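Protease (Penicillium cyclopium, PDB 5Z6O) hydrolyses peptide bonds as a subtilisin-like serine protease of the peptidase S8 family, probably cleaving casein, gelatin and collagen type IV. Local coordinates at residues N180-T188 with G226-V234; I16-V27 with K274-G282. All blocks are in the same frame, centred on the assembly; numbering follows the deposited sequence.

How the interactions relate
Interaction 1 lies in the core, about 6 Å from the centre of the chain. It packs strand 182-187 of the parallel sheet against the start of helix 227-245, which carries the active-site Ser228. The helix start is joined to phenylmethanesulfonic acid, and Val181, just before the strand, binds calcium through its carbonyl oxygen. Interaction 2 lies away from these sites, about 17 Å from the centre of the chain. There the C-terminal residues 274-282 meet residues 16-27 near the N-terminus. The centres of the two contacts are about 16 Å apart, yet they touch. Leu276 CD2 packs 3.6 Å from His233 O, and Ser187 OG lies 3.6 Å from Leu275 CD1.

Interaction 1 of 2, residues N180-T188 with G226-V234; sequences NVCTIAAST and GTSMAAPHV. With CA (calcium ion), chain B; PMS (phenylmethanesulfonic acid), chain C.
Ile184 and Val234 meet tip to tip, with Ile184 CD1 3.7 Å from Val234 CG2. The isoleucine CG2 also touches the Ala230 methyl, at 3.9 Å from its CB. Ile184 has CG1 beside its backbone N (chi1 -47°), which sends CG1 and CD1 to Val234. With an alanine in place of Ile184 both branches are gone, which would probably open a gap beside Val234 and Ala230. Further along the strand, Ala186 CB rests 3.8 Å from Thr227 CG2. Small residues let the axes approach to 6.8 Å, and Ala230 CB sits 3.6 Å from Ala185 O. No hydrogen bond crosses this contact. Thr227 OG1 bonds to Asn165 and Gly164 outside the contact, while His233 ND1 donates to Met229 O within the helix. Just before the strand, Val181 O binds the calcium together with five waters and Asp204; Cys182, the first strand residue, forms a disulfide with Cys253. At the helix start Ser228 OG is covalently bonded to the inhibitor sulfur at 1.6 Å. Ser228 N donates to its O1S at 3.1 Å, and Asn165 ND2 also bonds the inhibitor, consistent with the subtilisin oxyanion hole. The nucleophile's helix thus has an apolar seat.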
ATOM      1  N   ASN A 180      -1.326  -1.174 -15.923  1.00 14.83           N
ATOM      2  CA  ASN A 180      -2.051  -2.128 -15.086  1.00 16.09           C
ATOM      3  C   ASN A 180      -1.714  -2.096 -13.608  1.00 13.14           C
ATOM      4  O   ASN A 180      -2.150  -3.025 -12.895  1.00 12.90           O
ATOM      5  CB  ASN A 180      -1.823  -3.566 -15.572  1.00 24.71           C
ATOM      6  CG  ASN A 180      -2.207  -3.729 -17.020  1.00 29.58           C
ATOM      7  OD1 ASN A 180      -3.320  -3.359 -17.412  1.00 35.53           O
ATOM      8  ND2 ASN A 180      -1.285  -4.237 -17.830  1.00 33.47           N
ATOM      9  N   VAL A 181      -0.953  -1.114 -13.122  1.00 14.04           N
ATOM     10  CA  VAL A 181      -0.727  -0.986 -11.681  1.00  5.37           C
ATOM     11  C   VAL A 181      -1.880  -0.210 -11.102  1.00  7.36           C
ATOM     12  O   VAL A 181      -2.674   0.374 -11.839  1.00 10.57           O
ATOM     13  CB  VAL A 181       0.612  -0.291 -11.357  1.00 10.95           C
ATOM     14  CG1 VAL A 181       1.783  -1.112 -11.871  1.00 13.17           C
ATOM     15  CG2 VAL A 181       0.645   1.113 -11.926  1.00 13.34           C
ATOM     16  N   CYS A 182      -2.003  -0.224  -9.769  1.00  8.26           N
ATOM     17  CA  CYS A 182      -3.088   0.477  -9.098  1.00  8.82           C
ATOM     18  C   CYS A 182      -2.425   1.699  -8.465  1.00  9.40           C
ATOM     19  O   CYS A 182      -1.661   1.569  -7.507  1.00  9.41           O
ATOM     20  CB  CYS A 182      -3.755  -0.446  -8.075  1.00  7.24           C
ATOM     21  SG  CYS A 182      -5.515  -0.096  -7.800  1.00  9.99           S
ATOM     22  N   THR A 183      -2.619   2.866  -9.073  1.00  7.88           N
ATOM     23  CA  THR A 183      -1.878   4.070  -8.698  1.00  6.42           C
ATOM     24  C   THR A 183      -2.725   4.929  -7.761  1.00  6.94           C
ATOM     25  O   THR A 183      -3.864   5.286  -8.109  1.00  8.71           O
ATOM     26  CB  THR A 183      -1.537   4.865  -9.957  1.00  9.03           C
ATOM     27  OG1 THR A 183      -0.713   4.060 -10.809  1.00 10.54           O
ATOM     28  CG2 THR A 183      -0.811   6.136  -9.619  1.00  9.28           C
ATOM     29  N   ILE A 184      -2.158   5.302  -6.601  1.00  6.68           N
ATOM     30  CA  ILE A 184      -2.964   5.766  -5.465  1.00  4.46           C
ATOM     31  C   ILE A 184      -2.564   7.197  -5.107  1.00  8.82           C
ATOM     32  O   ILE A 184      -1.395   7.471  -4.823  1.00  8.76           O
ATOM     33  CB  ILE A 184      -2.797   4.851  -4.236  1.00  7.04           C
ATOM     34  CG1 ILE A 184      -2.923   3.364  -4.603  1.00  8.40           C
ATOM     35  CG2 ILE A 184      -3.800   5.231  -3.159  1.00  7.39           C
ATOM     36  CD1 ILE A 184      -4.224   3.070  -5.386  1.00  7.55           C
ATOM     37  N   ALA A 185      -3.542   8.100  -5.081  1.00  8.59           N
ATOM     38  CA  ALA A 185      -3.339   9.468  -4.625  1.00  7.69           C
ATOM     39  C   ALA A 185      -3.748   9.602  -3.163  1.00 11.72           C
ATOM     40  O   ALA A 185      -4.401   8.720  -2.591  1.00  8.97           O
ATOM     41  CB  ALA A 185      -4.131  10.452  -5.505  1.00 12.82           C
ATOM     42  N   ALA A 186      -3.323  10.704  -2.542  1.00  8.73           N
ATOM     43  CA  ALA A 186      -3.441  10.870  -1.093  1.00  8.83           C
ATOM     44  C   ALA A 186      -4.585  11.810  -0.716  1.00 10.20           C
ATOM     45  O   ALA A 186      -4.674  12.923  -1.246  1.00 10.29           O
ATOM     46  CB  ALA A 186      -2.139  11.410  -0.516  1.00  7.86           C
ATOM     47  N   SER A 187      -5.424  11.389   0.241  1.00  9.81           N
ATOM     48  CA  SER A 187      -6.525  12.223   0.717  1.00 10.67           C
ATOM     49  C   SER A 187      -6.265  12.682   2.147  1.00 12.53           C
ATOM     50  O   SER A 187      -5.407  12.132   2.840  1.00  9.98           O
ATOM     51  CB  SER A 187      -7.862  11.459   0.650  1.00  7.39           C
ATOM     52  OG  SER A 187      -7.941  10.418   1.624  1.00 10.26           O
ATOM     53  N   THR A 188      -7.053  13.675   2.609  1.00  9.13           N
ATOM     54  CA  THR A 188      -6.915  14.206   3.964  1.00 10.17           C
ATOM     55  C   THR A 188      -8.133  13.823   4.792  1.00  6.99           C
ATOM     56  O   THR A 188      -9.128  13.332   4.265  1.00 11.34           O
ATOM     57  CB  THR A 188      -6.806  15.731   3.953  1.00 10.43           C
ATOM     58  OG1 THR A 188      -8.081  16.276   3.506  1.00 12.58           O
ATOM     59  CG2 THR A 188      -5.700  16.169   3.000  1.00 16.29           C
ATOM     60  N   GLY A 226       2.209  11.458   2.981  1.00 10.14           N
ATOM     61  CA  GLY A 226       2.694  11.268   1.632  1.00 11.42           C
ATOM     62  C   GLY A 226       1.815  10.274   0.920  1.00  9.58           C
ATOM     63  O   GLY A 226       1.023   9.561   1.525  1.00  9.66           O
ATOM     64  N   THR A 227       1.926  10.251  -0.407  1.00  6.87           N
ATOM     65  CA  THR A 227       1.259   9.157  -1.118  1.00  8.96           C
ATOM     66  C   THR A 227       1.877   7.806  -0.745  1.00  7.97           C
ATOM     67  O   THR A 227       1.243   6.768  -0.961  1.00  7.39           O
ATOM     68  CB  THR A 227       1.321   9.335  -2.635  1.00 10.45           C
ATOM     69  OG1 THR A 227       2.666   9.491  -3.043  1.00  9.49           O
ATOM     70  CG2 THR A 227       0.523  10.589  -3.104  1.00 10.05           C
ATOM     71  N   SER A 228       3.096   7.809  -0.171  1.00  8.81           N
ATOM     72  CA  SER A 228       3.648   6.589   0.423  1.00  9.74           C
ATOM     73  C   SER A 228       2.732   5.997   1.480  1.00 11.75           C
ATOM     74  O   SER A 228       2.764   4.780   1.713  1.00  8.72           O
ATOM     75  CB  SER A 228       5.030   6.856   1.074  1.00 10.06           C
ATOM     76  OG  SER A 228       5.993   7.187   0.071  1.00 25.32           O
ATOM     77  N   MET A 229       2.004   6.847   2.210  1.00  7.17           N
ATOM     78  CA  MET A 229       1.080   6.382   3.241  1.00  8.33           C
ATOM     79  C   MET A 229      -0.255   5.930   2.663  1.00  6.56           C
ATOM     80  O   MET A 229      -0.958   5.112   3.268  1.00  8.67           O
ATOM     81  CB  MET A 229       0.830   7.514   4.243  1.00  8.92           C
ATOM     82  CG  MET A 229       1.984   7.761   5.247  1.00 10.03           C
ATOM     83  SD  MET A 229       3.522   8.340   4.474  1.00 12.59           S
ATOM     84  CE  MET A 229       4.607   6.959   4.703  1.00 14.81           C
ATOM     85  N   ALA A 230      -0.602   6.443   1.495  1.00  6.59           N
ATOM     86  CA  ALA A 230      -1.862   6.133   0.848  1.00  5.59           C
ATOM     87  C   ALA A 230      -1.809   4.743   0.212  1.00  6.87           C
ATOM     88  O   ALA A 230      -2.669   3.898   0.481  1.00  7.36           O
ATOM     89  CB  ALA A 230      -2.144   7.226  -0.198  1.00  9.55           C
ATOM     90  N   ALA A 231      -0.755   4.457  -0.549  1.00  5.87           N
ATOM     91  CA  ALA A 231      -0.670   3.162  -1.236  1.00  7.34           C
ATOM     92  C   ALA A 231      -0.865   1.934  -0.337  1.00  5.72           C
ATOM     93  O   ALA A 231      -1.581   1.004  -0.756  1.00  6.41           O
ATOM     94  CB  ALA A 231       0.667   3.054  -1.983  1.00  7.68           C
ATOM     95  N   PRO A 232      -0.255   1.830   0.848  1.00  5.69           N
ATOM     96  CA  PRO A 232      -0.426   0.609   1.639  1.00  5.00           C
ATOM     97  C   PRO A 232      -1.835   0.420   2.166  1.00  6.92           C
ATOM     98  O   PRO A 232      -2.201  -0.732   2.459  1.00  8.68           O
ATOM     99  CB  PRO A 232       0.607   0.768   2.784  1.00  8.04           C
ATOM    100  CG  PRO A 232       0.923   2.202   2.826  1.00 11.36           C
ATOM    101  CD  PRO A 232       0.809   2.679   1.396  1.00  7.15           C
ATOM    102  N   HIS A 233      -2.648   1.482   2.287  1.00  4.89           N
ATOM    103  CA  HIS A 233      -4.063   1.226   2.592  1.00  4.05           C
ATOM    104  C   HIS A 233      -4.673   0.367   1.498  1.00  8.68           C
ATOM    105  O   HIS A 233      -5.492  -0.520   1.771  1.00  7.61           O
ATOM    106  CB  HIS A 233      -4.866   2.532   2.710  1.00  4.90           C
ATOM    107  CG  HIS A 233      -4.569   3.346   3.945  1.00  5.27           C
ATOM    108  ND1 HIS A 233      -3.511   4.233   4.027  1.00  6.79           N
ATOM    109  CD2 HIS A 233      -5.230   3.441   5.130  1.00  9.63           C
ATOM    110  CE1 HIS A 233      -3.539   4.841   5.206  1.00  7.77           C
ATOM    111  NE2 HIS A 233      -4.573   4.382   5.891  1.00  9.02           N
ATOM    112  N   VAL A 234      -4.303   0.641   0.244  1.00  6.31           N
ATOM    113  CA  VAL A 234      -4.876  -0.096  -0.879  1.00  5.98           C
ATOM    114  C   VAL A 234      -4.252  -1.489  -0.967  1.00  7.45           C
ATOM    115  O   VAL A 234      -4.956  -2.467  -1.254  1.00  8.72           O
ATOM    116  CB  VAL A 234      -4.704   0.709  -2.187  1.00  5.29           C
ATOM    117  CG1 VAL A 234      -5.280  -0.058  -3.397  1.00  9.61           C
ATOM    118  CG2 VAL A 234      -5.428   2.054  -2.080  1.00  8.18           C
TER
HETATM  119 CA    CA B 301      -4.366   1.756 -13.200  1.00 25.39          CA
HETATM  120  C   PMS C 302       8.084   8.534  -0.427  1.00 50.72           C
HETATM  121  S   PMS C 302       6.592   8.558   0.606  1.00 73.34           S
HETATM  122  C1  PMS C 302       7.721   8.670  -1.914  0.56 57.13           C
HETATM  123  C2  PMS C 302       6.562   8.117  -2.446  0.56 21.34           C
HETATM  124  C3  PMS C 302       6.276   8.256  -3.798  0.56 32.69           C
HETATM  125  C4  PMS C 302       7.140   8.952  -4.630  0.56 33.79           C
HETATM  126  C5  PMS C 302       8.299   9.498  -4.099  0.56 41.16           C
HETATM  127  C6  PMS C 302       8.580   9.372  -2.748  0.56 55.48           C
HETATM  128  O2S PMS C 302       6.896   8.942   2.024  1.00 79.29           O
HETATM  129  O1S PMS C 302       5.631   9.624   0.174  1.00 98.40           O
HETATM  130  O   HOH W   1      -2.869   1.131 -15.286  1.00 35.91           O
HETATM  131  O   HOH W   2      -2.515   3.120 -13.098  1.00 18.40           O
HETATM  132  O   HOH W   3      -5.258  -0.432 -13.151  1.00 22.84           O
HETATM  133  O   HOH W   4      -4.853   3.781 -14.062  1.00 20.49           O
HETATM  134  O   HOH W   5      -5.971   1.861 -14.997  1.00 30.88           O

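Interaction 2 of 2, residues I16-V27 with K274-G282; sequences ISSKKSGATDYV and KLLYNGING
Ile16 O accepts a hydrogen bond from Asn278 N at 2.8 Å, with the donor nearly in line with the C=O bond (171°). The same oxygen takes a CA-H...O contact from Tyr277. Water 6 adds a polar link: it donates to Ser17 O, accepts from Gly282 N and hydrogen-bonds to Tyr277 OH. The phenol oxygen also accepts from Asn281 N, which ties the ring to the chain end. Within segment 16-27, Ser17 OG accepts from Val27 N at 3.1 Å, joining Ser17 to Val27. With chi1 at 177°, CG opposite the backbone N, the Tyr277 ring reaches back to the backbone of residues 16-18, although its CB points away from them. Ser18 N sits at its edge, in plane, and Lys19 crosses it obliquely, with CE 3.6 Å from Tyr277 OH. Apolar contacts lie at both ends. Ile16 and Leu276 run side by side, with Ile16 CG2 3.7 Å from Leu276 CD2. Val27 and Ile280 cross at about a right angle, Val27 CG1 being 4.0 Å from Ile280 CG1. Leu276 continues inward onto helix 227-245, and Ile280 also touches Asn2. The C-terminal tail of this subtilase fold thus packs beside the small antiparallel sheet of strands 2-5 and 26-29.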
ATOM      1  N   ILE A  16     -11.744   4.163   5.939  1.00  6.92           N
ATOM      2  CA  ILE A  16     -11.992   3.257   4.809  1.00  9.89           C
ATOM      3  C   ILE A  16     -13.120   2.269   5.068  1.00 12.57           C
ATOM      4  O   ILE A  16     -13.523   1.559   4.136  1.00 13.98           O
ATOM      5  CB  ILE A  16     -10.740   2.466   4.397  1.00 11.07           C
ATOM      6  CG1 ILE A  16     -10.306   1.551   5.539  1.00 13.38           C
ATOM      7  CG2 ILE A  16      -9.659   3.444   3.977  1.00 15.10           C
ATOM      8  CD1 ILE A  16      -9.355   0.407   5.151  1.00 19.25           C
ATOM      9  N   SER A  17     -13.655   2.197   6.296  1.00 10.79           N
ATOM     10  CA  SER A  17     -14.812   1.351   6.565  1.00  7.64           C
ATOM     11  C   SER A  17     -16.076   2.159   6.784  1.00 12.11           C
ATOM     12  O   SER A  17     -17.074   1.619   7.258  1.00 14.76           O
ATOM     13  CB  SER A  17     -14.582   0.402   7.754  1.00 10.52           C
ATOM     14  OG  SER A  17     -14.213   1.074   8.951  1.00 12.02           O
ATOM     15  N   SER A  18     -16.077   3.409   6.364  1.00 11.26           N
ATOM     16  CA  SER A  18     -17.192   4.307   6.610  1.00 11.54           C
ATOM     17  C   SER A  18     -17.557   5.023   5.319  1.00 16.83           C
ATOM     18  O   SER A  18     -16.682   5.344   4.515  1.00 11.19           O
ATOM     19  CB  SER A  18     -16.830   5.337   7.682  1.00 15.64           C
ATOM     20  OG  SER A  18     -17.939   6.182   7.873  1.00 22.78           O
ATOM     21  N   LYS A  19     -18.856   5.242   5.086  1.00 16.76           N
ATOM     22  CA  LYS A  19     -19.176   5.997   3.889  1.00 14.01           C
ATOM     23  C   LYS A  19     -18.981   7.483   4.101  1.00 16.60           C
ATOM     24  O   LYS A  19     -18.713   8.196   3.136  1.00 27.35           O
ATOM     25  CB  LYS A  19     -20.619   5.707   3.440  1.00 17.48           C
ATOM     26  CG  LYS A  19     -20.812   4.271   3.013  1.00 25.22           C
ATOM     27  CD  LYS A  19     -22.231   4.012   2.540  1.00 41.86           C
ATOM     28  CE  LYS A  19     -22.425   2.556   2.147  1.00 38.30           C
ATOM     29  NZ  LYS A  19     -23.802   2.320   1.620  1.00 65.43           N
ATOM     30  N   LYS A  20     -19.060   7.949   5.339  1.00 17.05           N
ATOM     31  CA  LYS A  20     -18.892   9.349   5.710  1.00 23.15           C
ATOM     32  C   LYS A  20     -17.606   9.553   6.504  1.00 21.64           C
ATOM     33  O   LYS A  20     -17.158   8.659   7.235  1.00 21.06           O
ATOM     34  CB  LYS A  20     -20.089   9.823   6.562  1.00 28.47           C
ATOM     35  CG  LYS A  20     -21.161  10.580   5.780  1.00 49.23           C
ATOM     36  CD  LYS A  20     -21.834   9.693   4.739  1.00 69.98           C
ATOM     37  CE  LYS A  20     -23.057  10.367   4.117  1.00 73.79           C
ATOM     38  NZ  LYS A  20     -22.682  11.496   3.214  1.00 51.77           N
ATOM     39  N   SER A  21     -17.013  10.739   6.378  1.00 15.49           N
ATOM     40  CA  SER A  21     -15.843  11.010   7.212  1.00 15.02           C
ATOM     41  C   SER A  21     -16.249  11.244   8.667  1.00 23.57           C
ATOM     42  O   SER A  21     -17.421  11.408   9.001  1.00 20.88           O
ATOM     43  CB  SER A  21     -15.063  12.215   6.694  1.00 20.42           C
ATOM     44  OG  SER A  21     -15.841  13.383   6.914  1.00 31.57           O
ATOM     45  N   GLY A  22     -15.246  11.267   9.536  1.00 20.16           N
ATOM     46  CA  GLY A  22     -15.434  11.489  10.955  1.00 21.42           C
ATOM     47  C   GLY A  22     -15.612  10.233  11.783  1.00 29.59           C
ATOM     48  O   GLY A  22     -15.771  10.330  13.004  1.00 25.04           O
ATOM     49  N   ALA A  23     -15.586   9.057  11.167  1.00 25.30           N
ATOM     50  CA  ALA A  23     -15.776   7.830  11.919  1.00 19.47           C
ATOM     51  C   ALA A  23     -14.601   7.592  12.863  1.00 17.04           C
ATOM     52  O   ALA A  23     -13.479   8.042  12.621  1.00 18.84           O
ATOM     53  CB  ALA A  23     -15.923   6.648  10.960  1.00 21.35           C
ATOM     54  N   THR A  24     -14.860   6.856  13.950  1.00 13.53           N
ATOM     55  CA  THR A  24     -13.789   6.599  14.902  1.00 17.31           C
ATOM     56  C   THR A  24     -13.393   5.144  14.975  1.00 16.57           C
ATOM     57  O   THR A  24     -12.339   4.855  15.535  1.00 14.67           O
ATOM     58  CB  THR A  24     -14.178   7.053  16.315  1.00 20.02           C
ATOM     59  OG1 THR A  24     -15.353   6.364  16.706  1.00 18.62           O
ATOM     60  CG2 THR A  24     -14.427   8.562  16.350  1.00 27.64           C
ATOM     61  N   ASP A  25     -14.223   4.237  14.470  1.00 12.54           N
ATOM     62  CA  ASP A  25     -13.980   2.806  14.586  1.00  8.63           C
ATOM     63  C   ASP A  25     -13.697   2.187  13.231  1.00 11.71           C
ATOM     64  O   ASP A  25     -14.264   2.599  12.227  1.00 12.57           O
ATOM     65  CB  ASP A  25     -15.189   2.084  15.163  1.00 12.56           C
ATOM     66  CG  ASP A  25     -15.662   2.689  16.456  1.00 20.01           C
ATOM     67  OD1 ASP A  25     -14.862   3.333  17.153  1.00 17.56           O
ATOM     68  OD2 ASP A  25     -16.845   2.501  16.762  1.00 19.22           O
ATOM     69  N   TYR A  26     -12.862   1.164  13.222  1.00  9.19           N
ATOM     70  CA  TYR A  26     -12.573   0.405  12.003  1.00  8.00           C
ATOM     71  C   TYR A  26     -13.311  -0.933  12.058  1.00  9.72           C
ATOM     72  O   TYR A  26     -13.141  -1.701  13.009  1.00 12.86           O
ATOM     73  CB  TYR A  26     -11.060   0.224  11.878  1.00  8.82           C
ATOM     74  CG  TYR A  26     -10.618  -0.644  10.712  1.00 11.13           C
ATOM     75  CD1 TYR A  26     -11.238  -0.551   9.475  1.00 11.95           C
ATOM     76  CD2 TYR A  26      -9.547  -1.525  10.852  1.00  9.22           C
ATOM     77  CE1 TYR A  26     -10.808  -1.378   8.388  1.00  7.48           C
ATOM     78  CE2 TYR A  26      -9.121  -2.327   9.791  1.00 11.47           C
ATOM     79  CZ  TYR A  26      -9.757  -2.231   8.569  1.00  8.08           C
ATOM     80  OH  TYR A  26      -9.364  -3.042   7.513  1.00 10.35           O
ATOM     81  N   VAL A  27     -14.140  -1.205  11.055  1.00  9.56           N
ATOM     82  CA  VAL A  27     -15.002  -2.391  11.021  1.00 10.89           C
ATOM     83  C   VAL A  27     -14.601  -3.216   9.806  1.00 10.07           C
ATOM     84  O   VAL A  27     -14.541  -2.676   8.695  1.00 11.35           O
ATOM     85  CB  VAL A  27     -16.496  -2.010  10.933  1.00 11.77           C
ATOM     86  CG1 VAL A  27     -17.348  -3.273  10.989  1.00 13.80           C
ATOM     87  CG2 VAL A  27     -16.867  -1.043  12.059  1.00 17.55           C
ATOM     88  N   LYS A 274     -12.802   9.169  -6.451  1.00  9.66           N
ATOM     89  CA  LYS A 274     -13.122   7.951  -5.709  1.00  8.68           C
ATOM     90  C   LYS A 274     -12.163   7.753  -4.547  1.00  7.73           C
ATOM     91  O   LYS A 274     -10.965   7.996  -4.672  1.00  8.51           O
ATOM     92  CB  LYS A 274     -13.061   6.722  -6.626  1.00  9.46           C
ATOM     93  CG  LYS A 274     -14.384   6.577  -7.415  1.00 18.44           C
ATOM     94  CD  LYS A 274     -14.447   5.332  -8.263  1.00 31.00           C
ATOM     95  CE  LYS A 274     -15.892   5.081  -8.772  1.00 28.25           C
ATOM     96  NZ  LYS A 274     -16.592   3.897  -8.129  1.00 25.25           N
ATOM     97  N   LEU A 275     -12.724   7.350  -3.419  1.00  6.54           N
ATOM     98  CA  LEU A 275     -11.984   7.139  -2.172  1.00  8.89           C
ATOM     99  C   LEU A 275     -12.155   5.690  -1.730  1.00 12.01           C
ATOM    100  O   LEU A 275     -13.283   5.191  -1.688  1.00  8.71           O
ATOM    101  CB  LEU A 275     -12.515   8.068  -1.074  1.00  9.32           C
ATOM    102  CG  LEU A 275     -11.857   7.818   0.326  1.00  8.11           C
ATOM    103  CD1 LEU A 275     -10.347   8.059   0.292  1.00  9.55           C
ATOM    104  CD2 LEU A 275     -12.518   8.759   1.331  1.00 12.41           C
ATOM    105  N   LEU A 276     -11.053   5.045  -1.325  1.00  5.63           N
ATOM    106  CA  LEU A 276     -11.073   3.657  -0.859  1.00  8.03           C
ATOM    107  C   LEU A 276     -12.182   3.410   0.162  1.00  9.15           C
ATOM    108  O   LEU A 276     -12.296   4.130   1.150  1.00  8.55           O
ATOM    109  CB  LEU A 276      -9.727   3.347  -0.204  1.00  6.45           C
ATOM    110  CG  LEU A 276      -9.469   1.932   0.372  1.00  7.28           C
ATOM    111  CD1 LEU A 276      -9.647   0.894  -0.753  1.00  9.83           C
ATOM    112  CD2 LEU A 276      -8.054   1.911   0.995  1.00  6.01           C
ATOM    113  N   TYR A 277     -12.938   2.327  -0.052  1.00  8.56           N
ATOM    114  CA  TYR A 277     -14.005   1.874   0.849  1.00  8.67           C
ATOM    115  C   TYR A 277     -14.005   0.354   0.853  1.00  9.90           C
ATOM    116  O   TYR A 277     -13.961  -0.243  -0.223  1.00 11.41           O
ATOM    117  CB  TYR A 277     -15.352   2.398   0.357  1.00 10.31           C
ATOM    118  CG  TYR A 277     -16.506   1.925   1.186  1.00  9.51           C
ATOM    119  CD1 TYR A 277     -16.593   2.253   2.538  1.00 10.21           C
ATOM    120  CD2 TYR A 277     -17.503   1.145   0.627  1.00  9.49           C
ATOM    121  CE1 TYR A 277     -17.681   1.786   3.317  1.00 13.59           C
ATOM    122  CE2 TYR A 277     -18.570   0.705   1.371  1.00 17.69           C
ATOM    123  CZ  TYR A 277     -18.654   1.014   2.707  1.00 16.91           C
ATOM    124  OH  TYR A 277     -19.733   0.550   3.437  1.00 18.15           O
ATOM    125  N   ASN A 278     -14.060  -0.284   2.040  1.00  7.72           N
ATOM    126  CA  ASN A 278     -13.885  -1.740   2.091  1.00  8.49           C
ATOM    127  C   ASN A 278     -15.182  -2.519   1.871  1.00 13.45           C
ATOM    128  O   ASN A 278     -15.133  -3.747   1.871  1.00 13.49           O
ATOM    129  CB  ASN A 278     -13.198  -2.189   3.431  1.00  9.34           C
ATOM    130  CG  ASN A 278     -14.113  -2.100   4.665  1.00  9.49           C
ATOM    131  OD1 ASN A 278     -13.730  -2.559   5.753  1.00 13.18           O
ATOM    132  ND2 ASN A 278     -15.271  -1.509   4.525  1.00  7.80           N
ATOM    133  N   GLY A 279     -16.321  -1.848   1.675  1.00 10.53           N
ATOM    134  CA  GLY A 279     -17.542  -2.537   1.309  1.00 14.22           C
ATOM    135  C   GLY A 279     -18.286  -3.185   2.462  1.00 20.65           C
ATOM    136  O   GLY A 279     -19.157  -4.031   2.228  1.00 20.52           O
ATOM    137  N   ILE A 280     -17.969  -2.820   3.697  1.00 16.41           N
ATOM    138  CA  ILE A 280     -18.456  -3.583   4.845  1.00 18.12           C
ATOM    139  C   ILE A 280     -19.927  -3.295   5.101  1.00 25.92           C
ATOM    140  O   ILE A 280     -20.634  -4.154   5.634  1.00 24.83           O
ATOM    141  CB  ILE A 280     -17.598  -3.298   6.093  1.00 17.55           C
ATOM    142  CG1 ILE A 280     -17.899  -4.299   7.208  1.00 22.17           C
ATOM    143  CG2 ILE A 280     -17.810  -1.863   6.554  1.00 17.67           C
ATOM    144  CD1 ILE A 280     -17.308  -5.690   6.976  1.00 19.92           C
ATOM    145  N   ASN A 281     -20.404  -2.112   4.703  1.00 21.37           N
ATOM    146  CA  ASN A 281     -21.792  -1.661   4.869  1.00 35.49           C
ATOM    147  C   ASN A 281     -22.253  -1.794   6.326  1.00 41.06           C
ATOM    148  O   ASN A 281     -23.215  -2.498   6.655  1.00 39.54           O
ATOM    149  CB  ASN A 281     -22.701  -2.421   3.906  1.00 37.01           C
ATOM    150  CG  ASN A 281     -22.414  -2.078   2.453  1.00 47.10           C
ATOM    151  OD1 ASN A 281     -22.306  -0.906   2.092  1.00 52.82           O
ATOM    152  ND2 ASN A 281     -22.283  -3.100   1.614  1.00 48.14           N
ATOM    153  N   GLY A 282     -21.542  -1.083   7.200  1.00 26.36           N
ATOM    154  CA  GLY A 282     -21.683  -1.244   8.637  1.00 42.31           C
ATOM    155  C   GLY A 282     -22.913  -0.588   9.226  1.00 59.27           C
ATOM    156  O   GLY A 282     -23.620  -1.206  10.023  1.00 74.67           O
TER
HETATM  157  O   HOH W   6     -19.774   1.213   6.249  1.00 22.30           O
HETATM  158  O   HOH W   7     -14.462   5.422   2.278  1.00 14.40           O